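Long-range contact in lactaldehyde dehydrogenase (Methanocaldococcus jannaschii, PDB 3PQA), which oxidises lactaldehyde to lactate with NAD as preferred cofactor, a step in the biosynthesis of coenzyme F420: residues B[55-66]-B[99-110]. Sequence-based numbering, arbitrary orientation.
Sequences ITKRYNILMNIA and IGTFKLAAFYVK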
loop_
_atom_site.group_PDB
_atom_site.type_symbol
_atom_site.label_atom_id
_atom_site.label_comp_id
_atom_site.label_asym_id
_atom_site.label_seq_id
_atom_site.Cartn_x
_atom_site.Cartn_y
_atom_site.Cartn_z
ATOM N N ILE B 55 -16.654 7.673 12.444
ATOM C CA ILE B 55 -15.639 6.658 12.725
ATOM C C ILE B 55 -15.634 6.276 14.200
ATOM O O ILE B 55 -15.618 5.085 14.532
ATOM C CB ILE B 55 -14.225 7.154 12.316
ATOM C CG1 ILE B 55 -14.137 7.256 10.800
ATOM C CG2 ILE B 55 -13.101 6.244 12.888
ATOM C CD1 ILE B 55 -12.920 8.023 10.327
ATOM N N THR B 56 -15.656 7.283 15.077
ATOM C CA THR B 56 -15.576 7.037 16.520
ATOM C C THR B 56 -16.760 6.179 16.996
ATOM O O THR B 56 -16.581 5.265 17.808
ATOM C CB THR B 56 -15.429 8.364 17.313
ATOM O OG1 THR B 56 -14.204 9.007 16.924
ATOM C CG2 THR B 56 -15.395 8.130 18.825
ATOM N N LYS B 57 -17.946 6.456 16.453
ATOM C CA LYS B 57 -19.147 5.678 16.782
ATOM C C LYS B 57 -19.052 4.216 16.314
ATOM O O LYS B 57 -19.303 3.292 17.095
ATOM C CB LYS B 57 -20.402 6.346 16.229
ATOM C CG LYS B 57 -21.675 5.775 16.839
ATOM C CD LYS B 57 -22.738 6.840 17.036
ATOM C CE LYS B 57 -22.480 7.694 18.266
ATOM N NZ LYS B 57 -23.743 8.388 18.646
ATOM N N ARG B 58 -18.667 4.010 15.053
ATOM C CA ARG B 58 -18.422 2.659 14.541
ATOM C C ARG B 58 -17.388 1.905 15.373
ATOM O O ARG B 58 -17.602 0.737 15.732
ATOM C CB ARG B 58 -18.014 2.696 13.064
ATOM C CG ARG B 58 -19.177 2.879 12.109
ATOM C CD ARG B 58 -18.676 3.138 10.704
ATOM N NE ARG B 58 -18.270 4.531 10.513
ATOM C CZ ARG B 58 -17.561 4.979 9.481
ATOM N NH1 ARG B 58 -17.272 6.276 9.391
ATOM N NH2 ARG B 58 -17.145 4.141 8.535
ATOM N N TYR B 59 -16.273 2.576 15.675
ATOM C CA TYR B 59 -15.221 1.997 16.494
ATOM C C TYR B 59 -15.806 1.557 17.844
ATOM O O TYR B 59 -15.604 0.413 18.279
ATOM C CB TYR B 59 -14.082 3.013 16.679
ATOM C CG TYR B 59 -13.028 2.581 17.671
ATOM C CD1 TYR B 59 -11.924 1.838 17.266
ATOM C CD2 TYR B 59 -13.134 2.930 19.019
ATOM C CE1 TYR B 59 -10.951 1.434 18.190
ATOM C CE2 TYR B 59 -12.172 2.541 19.942
ATOM C CZ TYR B 59 -11.086 1.795 19.522
ATOM O OH TYR B 59 -10.149 1.398 20.449
ATOM N N ASN B 60 -16.528 2.468 18.493
ATOM C CA ASN B 60 -17.101 2.177 19.806
ATOM C C ASN B 60 -18.058 0.999 19.792
ATOM O O ASN B 60 -18.003 0.141 20.686
ATOM C CB ASN B 60 -17.796 3.414 20.386
ATOM C CG ASN B 60 -16.806 4.461 20.863
ATOM O OD1 ASN B 60 -15.641 4.149 21.127
ATOM N ND2 ASN B 60 -17.264 5.714 20.974
ATOM N N ILE B 61 -18.922 0.953 18.776
ATOM C CA ILE B 61 -19.903 -0.134 18.624
ATOM C C ILE B 61 -19.187 -1.464 18.451
ATOM O O ILE B 61 -19.510 -2.453 19.115
ATOM C CB ILE B 61 -20.849 0.107 17.434
ATOM C CG1 ILE B 61 -21.822 1.243 17.747
ATOM C CG2 ILE B 61 -21.629 -1.174 17.088
ATOM C CD1 ILE B 61 -22.502 1.800 16.516
ATOM N N LEU B 62 -18.185 -1.479 17.573
ATOM C CA LEU B 62 -17.419 -2.711 17.328
ATOM C C LEU B 62 -16.688 -3.196 18.607
ATOM O O LEU B 62 -16.726 -4.383 18.944
ATOM C CB LEU B 62 -16.455 -2.523 16.146
ATOM C CG LEU B 62 -17.205 -2.360 14.808
ATOM C CD1 LEU B 62 -16.308 -1.786 13.709
ATOM C CD2 LEU B 62 -17.865 -3.673 14.342
ATOM N N MET B 63 -16.040 -2.267 19.316
ATOM C CA MET B 63 -15.344 -2.607 20.551
ATOM C C MET B 63 -16.297 -3.112 21.628
ATOM O O MET B 63 -15.961 -4.048 22.364
ATOM C CB MET B 63 -14.507 -1.433 21.065
ATOM C CG MET B 63 -13.266 -1.150 20.206
ATOM S SD MET B 63 -12.131 -2.550 20.024
ATOM C CE MET B 63 -11.508 -2.740 21.675
ATOM N N ASN B 64 -17.484 -2.522 21.695
ATOM C CA ASN B 64 -18.454 -2.943 22.698
ATOM C C ASN B 64 -19.041 -4.310 22.391
ATOM O O ASN B 64 -19.294 -5.079 23.294
ATOM C CB ASN B 64 -19.552 -1.904 22.921
ATOM C CG ASN B 64 -20.450 -2.256 24.109
ATOM O OD1 ASN B 64 -21.566 -2.688 23.927
ATOM N ND2 ASN B 64 -19.941 -2.076 25.319
ATOM N N ILE B 65 -19.221 -4.620 21.114
ATOM C CA ILE B 65 -19.645 -5.967 20.724
ATOM C C ILE B 65 -18.586 -6.967 21.184
ATOM O O ILE B 65 -18.915 -7.991 21.815
ATOM C CB ILE B 65 -19.920 -6.064 19.204
ATOM C CG1 ILE B 65 -21.216 -5.307 18.858
ATOM C CG2 ILE B 65 -20.022 -7.522 18.763
ATOM C CD1 ILE B 65 -21.416 -5.033 17.390
ATOM N N ALA B 66 -17.318 -6.664 20.903
ATOM C CA ALA B 66 -16.228 -7.523 21.359
ATOM C C ALA B 66 -16.241 -7.686 22.877
ATOM O O ALA B 66 -16.045 -8.788 23.391
ATOM C CB ALA B 66 -14.883 -6.984 20.898
ATOM N N ILE B 99 -14.166 -12.499 18.988
ATOM C CA ILE B 99 -13.761 -11.287 19.728
ATOM C C ILE B 99 -12.710 -10.558 18.896
ATOM O O ILE B 99 -12.813 -9.337 18.673
ATOM C CB ILE B 99 -13.193 -11.624 21.130
ATOM C CG1 ILE B 99 -14.271 -12.307 21.982
ATOM C CG2 ILE B 99 -12.713 -10.374 21.831
ATOM C CD1 ILE B 99 -13.714 -13.084 23.177
ATOM N N GLY B 100 -11.723 -11.319 18.426
ATOM C CA GLY B 100 -10.655 -10.772 17.585
ATOM C C GLY B 100 -11.150 -10.124 16.294
ATOM O O GLY B 100 -10.649 -9.075 15.883
ATOM N N THR B 101 -12.142 -10.743 15.659
ATOM C CA THR B 101 -12.698 -10.235 14.408
ATOM C C THR B 101 -13.377 -8.880 14.606
ATOM O O THR B 101 -13.188 -7.963 13.804
ATOM C CB THR B 101 -13.667 -11.283 13.815
ATOM O OG1 THR B 101 -12.904 -12.458 13.529
ATOM C CG2 THR B 101 -14.331 -10.790 12.536
ATOM N N PHE B 102 -14.184 -8.758 15.665
ATOM C CA PHE B 102 -14.798 -7.465 15.960
ATOM C C PHE B 102 -13.754 -6.404 16.302
ATOM O O PHE B 102 -13.865 -5.266 15.849
ATOM C CB PHE B 102 -15.910 -7.596 17.017
ATOM C CG PHE B 102 -17.227 -8.039 16.433
ATOM C CD1 PHE B 102 -18.034 -7.132 15.742
ATOM C CD2 PHE B 102 -17.651 -9.370 16.547
ATOM C CE1 PHE B 102 -19.261 -7.543 15.179
ATOM C CE2 PHE B 102 -18.862 -9.782 15.987
ATOM C CZ PHE B 102 -19.663 -8.870 15.304
ATOM N N LYS B 103 -12.729 -6.778 17.071
ATOM C CA LYS B 103 -11.668 -5.814 17.411
ATOM C C LYS B 103 -10.843 -5.341 16.215
ATOM O O LYS B 103 -10.472 -4.171 16.138
ATOM C CB LYS B 103 -10.751 -6.363 18.490
ATOM C CG LYS B 103 -11.453 -6.542 19.805
ATOM C CD LYS B 103 -10.493 -6.924 20.897
ATOM C CE LYS B 103 -11.181 -6.716 22.240
ATOM N NZ LYS B 103 -10.222 -6.900 23.369
ATOM N N LEU B 104 -10.575 -6.250 15.287
ATOM C CA LEU B 104 -9.828 -5.916 14.085
ATOM C C LEU B 104 -10.623 -4.980 13.188
ATOM O O LEU B 104 -10.066 -4.057 12.581
ATOM C CB LEU B 104 -9.413 -7.178 13.321
ATOM C CG LEU B 104 -8.273 -6.979 12.319
ATOM C CD1 LEU B 104 -7.039 -6.396 12.991
ATOM C CD2 LEU B 104 -7.928 -8.300 11.636
ATOM N N ALA B 105 -11.935 -5.205 13.099
ATOM C CA ALA B 105 -12.773 -4.276 12.357
ATOM C C ALA B 105 -12.727 -2.870 12.962
ATOM O O ALA B 105 -12.650 -1.881 12.224
ATOM C CB ALA B 105 -14.194 -4.780 12.312
ATOM N N ALA B 106 -12.792 -2.792 14.297
ATOM C CA ALA B 106 -12.644 -1.515 15.021
ATOM C C ALA B 106 -11.359 -0.778 14.622
ATOM O O ALA B 106 -11.389 0.429 14.324
ATOM C CB ALA B 106 -12.687 -1.743 16.527
ATOM N N PHE B 107 -10.242 -1.500 14.600
ATOM C CA PHE B 107 -9.016 -0.813 14.248
ATOM C C PHE B 107 -8.956 -0.425 12.776
ATOM O O PHE B 107 -8.486 0.678 12.479
ATOM C CB PHE B 107 -7.774 -1.516 14.786
ATOM C CG PHE B 107 -7.565 -1.282 16.259
ATOM C CD1 PHE B 107 -6.688 -0.312 16.704
ATOM C CD2 PHE B 107 -8.290 -1.999 17.196
ATOM C CE1 PHE B 107 -6.507 -0.088 18.058
ATOM C CE2 PHE B 107 -8.119 -1.773 18.550
ATOM C CZ PHE B 107 -7.226 -0.817 18.978
ATOM N N TYR B 108 -9.505 -1.241 11.882
ATOM C CA TYR B 108 -9.576 -0.840 10.474
ATOM C C TYR B 108 -10.537 0.328 10.162
ATOM O O TYR B 108 -10.323 1.055 9.179
ATOM C CB TYR B 108 -9.773 -2.047 9.552
ATOM C CG TYR B 108 -8.448 -2.719 9.232
ATOM C CD1 TYR B 108 -7.479 -2.058 8.458
ATOM C CD2 TYR B 108 -8.155 -3.996 9.712
ATOM C CE1 TYR B 108 -6.240 -2.662 8.164
ATOM C CE2 TYR B 108 -6.919 -4.616 9.428
ATOM C CZ TYR B 108 -5.974 -3.930 8.646
ATOM O OH TYR B 108 -4.772 -4.534 8.373
ATOM N N VAL B 109 -11.554 0.552 10.995
ATOM C CA VAL B 109 -12.376 1.759 10.798
ATOM C C VAL B 109 -11.488 2.996 10.928
ATOM O O VAL B 109 -11.646 3.985 10.207
ATOM C CB VAL B 109 -13.564 1.902 11.798
ATOM C CG1 VAL B 109 -14.363 3.173 11.456
ATOM C CG2 VAL B 109 -14.468 0.740 11.716
ATOM N N LYS B 110 -10.526 2.901 11.840
ATOM C CA LYS B 110 -9.621 4.005 12.113
ATOM C C LYS B 110 -8.423 4.049 11.168
ATOM O O LYS B 110 -7.945 5.133 10.850
ATOM C CB LYS B 110 -9.144 3.967 13.566
ATOM C CG LYS B 110 -10.231 4.379 14.549
ATOM C CD LYS B 110 -9.701 4.569 15.947
ATOM C CE LYS B 110 -10.823 5.040 16.862
ATOM N NZ LYS B 110 -10.352 5.930 17.948
#
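Lys110 NZ lies almost straight over the centre of the Tyr59 ring, 4.2 Å from its centroid. This is a cation-pi contact. Lys110 CE packs on the same face, 3.4 Å from Tyr59 CG. Met63 CG covers the opposite face, offset toward the rim. With CG anti to the backbone N (chi1 172°), the ring lies alongside segment 99-110, its CD1 edge 3.3 Å from Ala106 O. In one of two conformers of Phe107, the Tyr59 edge points at its face, T-shaped, with planes at 78°. Replacing Tyr59 with an alanine would probably leave the Lys110 ammonium without its aromatic partner.

Further along, toward Ala66, the packing is apolar. Met63 SD touches Ala106 CB at 3.6 Å. Leu62 is a knob in a hole formed by Phe102, Ala105, Ala106 and Val109. Ile65 CG2 sits over the centre of the Phe102 ring, 3.4 Å from its centroid, as a CH-pi contact. No hydrogen bond links the segments.

Segments 55-66 and 99-110 run antiparallel, at 166°, and their axes come within 8.1 Å. This helix pair of the aldehyde dehydrogenase fold lies away from the active site. Helix 145-156 packs against Phe102 and Val109, helix 447-453 against Ala105, and helix 171-186 against Ile65.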